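Uncharacterized protein YjgB (PDB 4YGT) is of unknown function, being a putative secreted lipoprotein of Bacillus subtilis and the first structural representative of the DUF4309 family, which belongs to the PepSY clan. Local coordinates at residues A27-M32 with H154-K158; P33-L39 with Q75-F80; T40-K46 with Y82-I88; P109-Q113 with D132-D136. All blocks are in the same frame, centred on the assembly; numbering follows the deposited sequence.

Contact 1 (A27-M32 with H154-K158)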
# COMPACT_ATOMS: atom_id res chain seq x y z
N ALA A 27 9.07 -0.84 -3.86
CA ALA A 27 8.52 0.45 -4.32
C ALA A 27 9.35 1.09 -5.45
O ALA A 27 8.77 1.74 -6.31
CB ALA A 27 8.43 1.42 -3.16
N TYR A 28 10.68 0.84 -5.50
CA TYR A 28 11.57 1.34 -6.58
C TYR A 28 11.29 0.68 -7.96
O TYR A 28 11.62 1.28 -8.99
CB TYR A 28 13.02 1.14 -6.20
CG TYR A 28 13.57 2.18 -5.26
CD1 TYR A 28 13.49 2.00 -3.88
CD2 TYR A 28 14.25 3.29 -5.74
CE1 TYR A 28 14.01 2.95 -3.00
CE2 TYR A 28 14.77 4.25 -4.87
CZ TYR A 28 14.65 4.07 -3.50
OH TYR A 28 15.18 4.99 -2.64
N LYS A 29 10.69 -0.52 -7.96
CA LYS A 29 10.23 -1.31 -9.12
C LYS A 29 8.80 -0.93 -9.54
O LYS A 29 8.30 -1.47 -10.53
CB LYS A 29 10.12 -2.83 -8.77
CG LYS A 29 11.33 -3.66 -8.47
CD LYS A 29 10.73 -5.07 -8.19
CE LYS A 29 11.71 -6.19 -7.98
NZ LYS A 29 11.02 -7.48 -7.71
N GLY A 30 8.11 -0.16 -8.70
CA GLY A 30 6.70 0.19 -8.93
C GLY A 30 5.77 -0.98 -8.66
O GLY A 30 4.75 -1.17 -9.34
N GLU A 31 6.15 -1.78 -7.67
CA GLU A 31 5.44 -2.98 -7.23
C GLU A 31 5.40 -3.04 -5.73
O GLU A 31 6.22 -2.43 -5.06
CB GLU A 31 6.19 -4.24 -7.71
CG GLU A 31 6.13 -4.52 -9.18
CD GLU A 31 7.01 -5.67 -9.61
OE1 GLU A 31 7.29 -6.58 -8.79
OE2 GLU A 31 7.42 -5.66 -10.79
N MSE A 32 4.52 -3.87 -5.22
CA MSE A 32 4.47 -4.17 -3.80
C MSE A 32 4.87 -5.64 -3.62
O MSE A 32 4.92 -6.38 -4.62
CB MSE A 32 3.12 -3.81 -3.23
CG MSE A 32 2.94 -2.33 -3.24
SE MSE A 32 1.71 -1.87 -1.89
CE MSE A 32 2.43 -0.26 -1.31
N HIS A 154 -3.17 2.12 5.84
CA HIS A 154 -2.80 1.58 4.54
C HIS A 154 -1.54 2.29 4.03
O HIS A 154 -1.19 3.38 4.50
CB HIS A 154 -3.94 1.65 3.50
CG HIS A 154 -4.56 3.00 3.35
ND1 HIS A 154 -4.00 3.98 2.54
CD2 HIS A 154 -5.70 3.49 3.89
CE1 HIS A 154 -4.81 5.02 2.62
NE2 HIS A 154 -5.85 4.76 3.41
N VAL A 155 -0.85 1.62 3.12
CA VAL A 155 0.37 2.11 2.47
C VAL A 155 0.07 2.15 0.98
O VAL A 155 -0.36 1.14 0.43
CB VAL A 155 1.59 1.22 2.80
CG1 VAL A 155 2.86 1.79 2.20
CG2 VAL A 155 1.75 1.04 4.31
N ASN A 156 0.20 3.32 0.35
CA ASN A 156 -0.07 3.52 -1.07
C ASN A 156 1.19 3.60 -1.91
O ASN A 156 2.17 4.21 -1.50
CB ASN A 156 -0.88 4.79 -1.31
CG ASN A 156 -2.18 4.85 -0.57
OD1 ASN A 156 -2.70 3.84 -0.11
ND2 ASN A 156 -2.73 6.06 -0.44
N LEU A 157 1.15 3.01 -3.12
CA LEU A 157 2.24 3.11 -4.07
C LEU A 157 1.72 3.68 -5.37
O LEU A 157 0.75 3.16 -5.92
CB LEU A 157 2.92 1.76 -4.32
CG LEU A 157 4.16 1.77 -5.23
CD1 LEU A 157 5.30 2.54 -4.62
CD2 LEU A 157 4.58 0.40 -5.55
N LYS A 158 2.36 4.76 -5.86
CA LYS A 158 1.99 5.37 -7.14
C LYS A 158 3.21 5.99 -7.81
O LYS A 158 4.24 6.13 -7.16
CB LYS A 158 0.84 6.39 -6.99
CG LYS A 158 1.11 7.62 -6.13
CD LYS A 158 0.00 8.65 -6.38
CE LYS A 158 -0.09 9.71 -5.32
NZ LYS A 158 -1.45 10.32 -5.28
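Leu157 holds its CG opposite the backbone N (chi1 -175°), which sends both methyls from the strand toward the bend made by 27-32, while Met32, a selenomethionine, starts with CG beside its own backbone N (chi1 -68°) and bends at chi3 to bring its methyl back to the strand. The two run antiparallel alongside one another, Met32 CG by Leu157 CD2 and Met32 CE by Leu157 CB. The end of Met32 reaches as far as the strand backbone: its CE lies 3.7 Å from Leu157 CB and 3.6 Å from Val155 O, with Val155 CG1 4.1 Å from the same methyl. Each branch of Leu157 has its own surface. CD1 sits 3.6 Å from Ala27 CB, and CD2 lies against the backbone just where the chain leaves the turn, 3.3 Å from Glu31 O and 3.6 Å from Gly30 C. Replacing Leu157 with an alanine here would probably open a gap between Ala27 and the backbone at Gly30 and Glu31 and take away the CD2 against which Met32 CG lies. The helix ends just before in a Schellman motif: Gly30 has positive phi (74°), and its N bonds back to Ala27 O. Strand 152-159 runs between strands 88-95 and 140-146 of the antiparallel sheet; Met32 also packs on Ile91 and Tyr93 of the first, and Ala27, ending helix 14-27, on Leu142 of the second.

Contact 2 (P33-L39 with Q75-F80). With EDO (1,2-ethanediol), chain C.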
# COMPACT_ATOMS: atom_id res chain seq x y z
N PRO A 33 5.33 -6.07 -2.43
CA PRO A 33 5.84 -7.44 -2.31
C PRO A 33 4.76 -8.50 -2.07
O PRO A 33 3.54 -8.21 -2.10
CB PRO A 33 6.79 -7.36 -1.11
CG PRO A 33 6.71 -5.94 -0.59
CD PRO A 33 5.49 -5.33 -1.16
N GLN A 34 5.24 -9.75 -1.88
CA GLN A 34 4.46 -10.95 -1.55
C GLN A 34 3.41 -11.29 -2.63
O GLN A 34 3.79 -11.61 -3.76
CB GLN A 34 3.80 -10.79 -0.15
CG GLN A 34 4.75 -10.50 1.02
CD GLN A 34 5.73 -11.62 1.28
OE1 GLN A 34 6.87 -11.59 0.80
NE2 GLN A 34 5.30 -12.63 2.03
N GLN A 35 2.11 -11.24 -2.28
CA GLN A 35 1.01 -11.62 -3.17
C GLN A 35 0.90 -10.69 -4.38
O GLN A 35 0.57 -11.16 -5.48
CB GLN A 35 -0.33 -11.65 -2.40
CG GLN A 35 -0.39 -12.69 -1.26
CD GLN A 35 0.42 -12.39 0.01
OE1 GLN A 35 0.76 -11.23 0.32
NE2 GLN A 35 0.73 -13.44 0.78
N ALA A 36 1.24 -9.40 -4.20
CA ALA A 36 1.17 -8.39 -5.25
C ALA A 36 2.39 -8.42 -6.17
O ALA A 36 2.45 -7.66 -7.14
CB ALA A 36 1.00 -7.00 -4.64
N GLN A 37 3.34 -9.31 -5.91
CA GLN A 37 4.58 -9.39 -6.71
C GLN A 37 4.33 -9.47 -8.22
O GLN A 37 3.50 -10.26 -8.65
CB GLN A 37 5.40 -10.59 -6.29
CG GLN A 37 6.85 -10.48 -6.73
CD GLN A 37 7.53 -11.81 -6.73
OE1 GLN A 37 7.24 -12.71 -5.93
NE2 GLN A 37 8.49 -11.95 -7.61
N GLY A 38 5.06 -8.65 -8.99
CA GLY A 38 5.02 -8.64 -10.44
C GLY A 38 3.87 -7.87 -11.04
O GLY A 38 3.68 -7.91 -12.26
N LEU A 39 3.10 -7.15 -10.20
CA LEU A 39 2.03 -6.28 -10.67
C LEU A 39 2.57 -4.85 -10.63
O LEU A 39 2.63 -4.25 -9.56
CB LEU A 39 0.75 -6.47 -9.83
CG LEU A 39 0.09 -7.85 -9.91
CD1 LEU A 39 -0.96 -8.00 -8.83
CD2 LEU A 39 -0.51 -8.08 -11.28
N GLN A 75 -2.92 -13.34 5.02
CA GLN A 75 -2.86 -12.73 3.68
C GLN A 75 -3.44 -11.30 3.77
O GLN A 75 -4.59 -11.13 4.18
CB GLN A 75 -3.60 -13.59 2.63
CG GLN A 75 -3.36 -15.12 2.69
CD GLN A 75 -1.94 -15.54 2.35
OE1 GLN A 75 -1.39 -15.18 1.30
NE2 GLN A 75 -1.32 -16.33 3.22
N PRO A 76 -2.65 -10.26 3.45
CA PRO A 76 -3.16 -8.89 3.62
C PRO A 76 -4.19 -8.44 2.57
O PRO A 76 -4.35 -9.05 1.51
CB PRO A 76 -1.89 -8.04 3.50
CG PRO A 76 -1.00 -8.83 2.62
CD PRO A 76 -1.25 -10.25 2.98
N GLY A 77 -4.85 -7.33 2.88
CA GLY A 77 -5.79 -6.68 2.00
C GLY A 77 -5.08 -5.80 1.00
O GLY A 77 -4.01 -5.26 1.30
N TYR A 78 -5.64 -5.69 -0.21
CA TYR A 78 -5.10 -4.83 -1.27
C TYR A 78 -6.19 -4.12 -1.99
O TYR A 78 -7.31 -4.62 -2.07
CB TYR A 78 -4.28 -5.56 -2.35
CG TYR A 78 -2.98 -6.14 -1.88
CD1 TYR A 78 -1.81 -5.38 -1.89
CD2 TYR A 78 -2.90 -7.46 -1.48
CE1 TYR A 78 -0.60 -5.93 -1.47
CE2 TYR A 78 -1.70 -8.02 -1.09
CZ TYR A 78 -0.56 -7.25 -1.06
OH TYR A 78 0.55 -7.92 -0.62
N GLY A 79 -5.81 -3.00 -2.59
CA GLY A 79 -6.65 -2.19 -3.45
C GLY A 79 -5.85 -1.83 -4.68
O GLY A 79 -4.66 -1.55 -4.60
N PHE A 80 -6.49 -1.88 -5.84
CA PHE A 80 -5.89 -1.50 -7.11
C PHE A 80 -6.79 -0.52 -7.83
O PHE A 80 -7.96 -0.81 -8.04
CB PHE A 80 -5.64 -2.73 -7.99
CG PHE A 80 -4.70 -3.73 -7.37
CD1 PHE A 80 -5.17 -4.71 -6.50
CD2 PHE A 80 -3.34 -3.69 -7.65
CE1 PHE A 80 -4.30 -5.64 -5.93
CE2 PHE A 80 -2.47 -4.62 -7.08
CZ PHE A 80 -2.96 -5.58 -6.22
C1 EDO C . -5.90 -11.93 -1.27
O1 EDO C . -7.02 -11.06 -1.26
C2 EDO C . -5.06 -11.75 -0.01
O2 EDO C . -5.90 -11.84 1.13
O HOH W 1 2.44 -6.20 -0.61
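Gln35 and Gln75 meet through their amides, with Gln35 NE2 giving a weak hydrogen bond to Gln75 OE1 (2.8 Å, 119° at the hydrogen). The two amide planes stand almost perpendicular, 88° apart. Gln35 bends at chi2, and its OE1 lies against Pro76 CD at 3.5 Å. A 1,2-ethanediol, probably from the crystallisation liquor, lies beside Gln75 CB and Pro76 O with at most weak bonds. Next to Gln35 the Tyr78 ring comes up under the loop: its CE1 is 3.7 Å from Ala36 CB, and its OH meets a water in the plane of the ring. That water donates to Pro33 O (2.7 Å) and lies 2.6 Å from Tyr78 OH, so it joins the tyrosine tip to the loop backbone. Farther along, the Leu39 side chain runs at about a right angle to that of Phe80, with Leu39 CD1 4.1 Å from Phe80 CZ, while Ala36 CB comes to the edge of that ring. A short 3-10 turn at 35-36, running into a type II beta turn from Ala36 to Leu39, lays the loop across strand 77-82 of the antiparallel sheet, whose Tyr78 and Phe80 both point at it. Phe53 of helix 46-53 meets both rings and also touches Gln35 and Leu39. Pro33 packs on Leu23 and Thr26 of helix 14-27, and Gly38 N bonds to Glu31 OE1.

Contact 3 (T40-K46 with Y82-I88)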
# COMPACT_ATOMS: atom_id res chain seq x y z
N THR A 40 2.99 -4.33 -11.78
CA THR A 40 3.69 -3.05 -11.91
C THR A 40 2.78 -1.87 -12.27
O THR A 40 2.01 -1.92 -13.24
CB THR A 40 4.81 -3.18 -12.96
OG1 THR A 40 5.48 -4.41 -12.73
CG2 THR A 40 5.85 -2.03 -12.91
N ILE A 41 2.96 -0.76 -11.53
CA ILE A 41 2.26 0.50 -11.79
C ILE A 41 2.54 0.93 -13.25
O ILE A 41 3.67 0.78 -13.71
CB ILE A 41 2.68 1.58 -10.75
CG1 ILE A 41 1.88 1.34 -9.45
CG2 ILE A 41 2.44 3.04 -11.26
CD1 ILE A 41 2.58 1.64 -8.31
N ASN A 42 1.48 1.35 -13.98
CA ASN A 42 1.49 1.85 -15.36
C ASN A 42 1.91 0.77 -16.39
O ASN A 42 2.10 1.10 -17.57
CB ASN A 42 2.42 3.08 -15.48
CG ASN A 42 2.00 4.15 -16.45
OD1 ASN A 42 0.96 4.08 -17.13
ND2 ASN A 42 2.83 5.18 -16.54
N LYS A 43 2.03 -0.50 -15.96
CA LYS A 43 2.47 -1.59 -16.84
C LYS A 43 1.50 -2.78 -16.73
O LYS A 43 0.98 -3.21 -17.76
CB LYS A 43 3.91 -1.99 -16.48
CG LYS A 43 4.69 -2.69 -17.58
CD LYS A 43 6.15 -3.02 -17.15
CE LYS A 43 7.08 -1.82 -17.03
NZ LYS A 43 7.42 -1.21 -18.35
N SER A 44 1.25 -3.31 -15.52
CA SER A 44 0.32 -4.42 -15.36
C SER A 44 -1.11 -3.88 -15.45
O SER A 44 -1.34 -2.70 -15.14
CB SER A 44 0.55 -5.14 -14.03
OG SER A 44 1.87 -5.65 -14.00
N THR A 45 -2.06 -4.73 -15.87
CA THR A 45 -3.45 -4.34 -16.09
C THR A 45 -4.41 -4.79 -15.00
O THR A 45 -4.00 -5.54 -14.11
CB THR A 45 -3.95 -4.93 -17.41
OG1 THR A 45 -3.89 -6.36 -17.32
CG2 THR A 45 -3.19 -4.43 -18.62
N LYS A 46 -5.71 -4.40 -15.13
CA LYS A 46 -6.85 -4.84 -14.30
C LYS A 46 -6.98 -6.37 -14.47
O LYS A 46 -7.18 -7.09 -13.49
CB LYS A 46 -8.13 -4.10 -14.76
CG LYS A 46 -9.41 -4.46 -14.02
CD LYS A 46 -10.53 -3.47 -14.38
CE LYS A 46 -11.68 -3.42 -13.41
NZ LYS A 46 -12.61 -2.29 -13.72
N TYR A 82 -6.93 1.96 -11.46
CA TYR A 82 -6.39 1.89 -12.81
C TYR A 82 -6.51 3.20 -13.59
O TYR A 82 -7.42 3.99 -13.34
CB TYR A 82 -7.13 0.79 -13.58
CG TYR A 82 -7.27 -0.51 -12.80
CD1 TYR A 82 -6.17 -1.35 -12.61
CD2 TYR A 82 -8.48 -0.88 -12.23
CE1 TYR A 82 -6.28 -2.51 -11.85
CE2 TYR A 82 -8.60 -2.05 -11.47
CZ TYR A 82 -7.50 -2.88 -11.31
OH TYR A 82 -7.61 -4.05 -10.60
N HIS A 83 -5.62 3.40 -14.60
CA HIS A 83 -5.74 4.54 -15.52
C HIS A 83 -6.85 4.21 -16.53
O HIS A 83 -7.40 3.10 -16.50
CB HIS A 83 -4.41 4.82 -16.27
CG HIS A 83 -3.22 5.12 -15.42
ND1 HIS A 83 -3.07 6.34 -14.80
CD2 HIS A 83 -2.10 4.38 -15.20
CE1 HIS A 83 -1.89 6.28 -14.18
NE2 HIS A 83 -1.28 5.12 -14.41
N LYS A 84 -7.15 5.14 -17.45
CA LYS A 84 -8.14 4.95 -18.50
C LYS A 84 -7.77 3.70 -19.36
O LYS A 84 -8.64 2.86 -19.62
CB LYS A 84 -8.23 6.22 -19.37
CG LYS A 84 -9.58 6.44 -20.05
CD LYS A 84 -9.60 7.78 -20.82
CE LYS A 84 -10.90 8.03 -21.55
NZ LYS A 84 -10.99 9.42 -22.08
N ASP A 85 -6.46 3.55 -19.69
CA ASP A 85 -5.87 2.47 -20.50
C ASP A 85 -5.88 1.08 -19.80
O ASP A 85 -5.41 0.10 -20.38
CB ASP A 85 -4.42 2.84 -20.93
CG ASP A 85 -3.33 2.86 -19.86
OD1 ASP A 85 -3.64 2.56 -18.67
OD2 ASP A 85 -2.16 3.14 -20.21
N MSE A 86 -6.39 1.02 -18.55
CA MSE A 86 -6.57 -0.15 -17.68
C MSE A 86 -5.27 -0.64 -17.02
O MSE A 86 -5.27 -1.74 -16.46
CB MSE A 86 -7.28 -1.31 -18.39
CG MSE A 86 -8.73 -1.00 -18.69
SE MSE A 86 -9.58 -2.47 -19.64
CE MSE A 86 -9.95 -3.66 -18.09
N THR A 87 -4.19 0.17 -17.02
CA THR A 87 -2.96 -0.22 -16.31
C THR A 87 -3.09 0.29 -14.87
O THR A 87 -3.87 1.21 -14.62
CB THR A 87 -1.68 0.29 -17.01
OG1 THR A 87 -1.67 1.72 -17.00
CG2 THR A 87 -1.53 -0.24 -18.42
N ILE A 88 -2.36 -0.31 -13.93
CA ILE A 88 -2.45 0.05 -12.51
C ILE A 88 -1.98 1.52 -12.27
O ILE A 88 -0.86 1.89 -12.61
CB ILE A 88 -1.67 -0.96 -11.63
CG1 ILE A 88 -2.18 -2.43 -11.83
CG2 ILE A 88 -1.68 -0.54 -10.15
CD1 ILE A 88 -1.31 -3.50 -11.10
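Thr45 and Thr87 face each other across a single beta bridge, an antiparallel non-hydrogen-bonded pair with the two CA atoms 4.2 Å apart. It joins the loop leading into helix 46-53 to the hairpin connecting strands 77-82 and 88-95, whose type I turn runs from His83 to Met86. The bonds around the pair are Ile88 N to Ser44 O (2.9 Å) and Lys46 N to Met86 O (3.0 Å), each donor approaching nearly straight down the carbonyl; Asn42 N adds a third, to Ile88 O. Lys46 opens the helix just beyond Thr45, its N-cap, and its side chain is extended. With CG opposite the backbone N (chi1 179°), the chain is laid across the Tyr82 ring. CB makes a CH-pi contact over the middle of the face, 3.7 Å from the ring centroid and 10° off the normal. CG follows over the same face, 3.6 Å from Tyr82 CE2. CD then passes between two partners, that ring atom and the methyl of the selenomethionine Met86, whose CE lies 3.8 Å from it. Lys46 CE is still 3.9 Å from Tyr82 CE2. The tyrosine's own OH bonds to Asp67, which would hold the hydroxyl end of the ring in place. Deeper in, Ile88 CD1 rests on Ser44 CB. The hairpin turn is tied internally by an Asx turn: Asp85 OD1 takes Thr87 N from above the carboxylate plane and, on its syn side, Thr87 OG1 at 2.7 Å.

Contact 4 (P109-Q113 with D132-D136)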
# COMPACT_ATOMS: atom_id res chain seq x y z
N PRO A 109 5.10 6.11 12.96
CA PRO A 109 5.96 7.12 12.30
C PRO A 109 7.42 7.09 12.79
O PRO A 109 8.30 7.64 12.12
CB PRO A 109 5.31 8.45 12.69
CG PRO A 109 3.88 8.09 12.99
CD PRO A 109 3.99 6.77 13.68
N GLU A 110 7.67 6.43 13.94
CA GLU A 110 9.00 6.28 14.53
C GLU A 110 9.74 5.08 13.92
O GLU A 110 10.94 5.18 13.68
CB GLU A 110 8.95 6.20 16.08
CG GLU A 110 8.40 4.91 16.66
CD GLU A 110 7.51 5.06 17.89
OE1 GLU A 110 8.04 5.47 18.95
OE2 GLU A 110 6.31 4.74 17.79
N VAL A 111 9.03 3.95 13.63
CA VAL A 111 9.69 2.80 13.00
C VAL A 111 10.08 3.21 11.58
O VAL A 111 11.10 2.73 11.08
CB VAL A 111 8.94 1.44 13.05
CG1 VAL A 111 8.57 1.04 14.48
CG2 VAL A 111 7.72 1.43 12.14
N LEU A 112 9.32 4.15 10.97
CA LEU A 112 9.59 4.70 9.64
C LEU A 112 10.88 5.50 9.67
O LEU A 112 11.63 5.49 8.70
CB LEU A 112 8.42 5.58 9.16
CG LEU A 112 7.13 4.87 8.73
CD1 LEU A 112 6.09 5.88 8.29
CD2 LEU A 112 7.38 3.89 7.59
N GLN A 113 11.16 6.16 10.81
CA GLN A 113 12.38 6.93 11.04
C GLN A 113 13.54 5.94 11.27
O GLN A 113 14.55 6.04 10.57
CB GLN A 113 12.18 7.91 12.22
CG GLN A 113 13.39 8.78 12.58
CD GLN A 113 13.69 9.88 11.59
OE1 GLN A 113 12.81 10.62 11.14
NE2 GLN A 113 14.97 10.06 11.29
N ASP A 132 -0.27 11.40 6.02
CA ASP A 132 0.50 10.63 5.06
C ASP A 132 1.99 10.98 5.11
O ASP A 132 2.38 12.09 4.74
CB ASP A 132 -0.11 10.94 3.69
CG ASP A 132 0.50 10.33 2.46
OD1 ASP A 132 1.36 9.43 2.60
OD2 ASP A 132 0.13 10.75 1.35
N TYR A 133 2.83 10.01 5.53
CA TYR A 133 4.29 10.11 5.52
C TYR A 133 4.81 9.59 4.16
O TYR A 133 4.69 8.39 3.88
CB TYR A 133 4.88 9.30 6.68
CG TYR A 133 4.60 9.89 8.04
CD1 TYR A 133 3.42 9.61 8.71
CD2 TYR A 133 5.53 10.71 8.67
CE1 TYR A 133 3.16 10.12 9.98
CE2 TYR A 133 5.28 11.25 9.94
CZ TYR A 133 4.09 10.95 10.58
OH TYR A 133 3.83 11.45 11.83
N VAL A 134 5.29 10.49 3.28
CA VAL A 134 5.71 10.10 1.93
C VAL A 134 7.22 9.90 1.84
O VAL A 134 7.99 10.78 2.21
CB VAL A 134 5.24 11.12 0.85
CG1 VAL A 134 5.51 10.61 -0.55
CG2 VAL A 134 3.77 11.46 1.02
N TYR A 135 7.63 8.75 1.28
CA TYR A 135 9.02 8.37 0.99
C TYR A 135 9.20 8.24 -0.52
O TYR A 135 8.49 7.47 -1.14
CB TYR A 135 9.38 7.04 1.70
CG TYR A 135 9.67 7.24 3.17
CD1 TYR A 135 10.95 7.56 3.62
CD2 TYR A 135 8.66 7.13 4.12
CE1 TYR A 135 11.22 7.77 4.97
CE2 TYR A 135 8.92 7.31 5.48
CZ TYR A 135 10.20 7.63 5.90
OH TYR A 135 10.46 7.83 7.24
N ASP A 136 10.12 9.02 -1.12
CA ASP A 136 10.36 8.94 -2.56
C ASP A 136 11.19 7.70 -2.87
O ASP A 136 12.16 7.42 -2.16
CB ASP A 136 11.03 10.21 -3.11
CG ASP A 136 10.16 11.46 -3.11
OD1 ASP A 136 8.91 11.32 -3.16
OD2 ASP A 136 10.72 12.57 -3.16
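Pro109 and Leu112, on one side of helix 109-116, pack on Tyr133 and Tyr135 of strand 131-137, a helix lying on a face of the antiparallel sheet. The two segments run nearly parallel, with their axes 10.8 Å apart at closest and 16° between their directions, so aromatic side chains two residues apart on the strand span the distance. The close packing is at the ends of the tyrosines. Tyr133 takes its CG beside the backbone N (chi1 -69°), and the phenol end of the ring comes up against the proline: Pro109 CB is 3.5 Å from Tyr133 CZ, and Pro109 CG is 3.7 Å from Tyr133 CE1. Shortening Tyr133 to a serine would probably leave Pro109 without its aromatic support and open a gap beside the proline. Leu112 is buried between the two tyrosines. Its contacts with their carbons are longer, CD1 being 4.0 Å from Tyr133 CB and CB 4.1 Å from Tyr135 CE2, but Leu112 CB also comes within 3.6 Å of Tyr135 OH. Phe144 of the adjoining strand 140-146 also touches this leucine. The outer side is looser. Glu110 and Val111 do not touch the strand, and exposed Gln113 stays at the rim, its side chain making no close contact there. Around the rings, Val119 in the loop after the helix touches both tyrosines. At the inner end of the contact, Tyr135 OH lies 3.0 Å from Leu112 O, while its hydrogen bond goes to Gly117 O just past the helix.

Overall arrangement
Contacts 1, 2 and 3 follow one another along the continuous segment 27-46, which leaves helix 14-27, crosses the antiparallel sheet and enters helix 46-53. Their centres lie 10 to 14 Å apart, and all three touch one another; Gly30 O and Ile41 N, for instance, are joined by a probable hydrogen bond. Contacts 2 and 3 alternate along the chain. Contact 1, pairing 27-32 with the late strand 152-159, encloses all the others in sequence. Contact 4 lies across the chain's centre from contact 3, about 26 Å between centres. Contact 1, on the middle strand of the sheet, is 14 Å from contact 4 between centres and touches it, so it links the two sides within one DUF4309 domain.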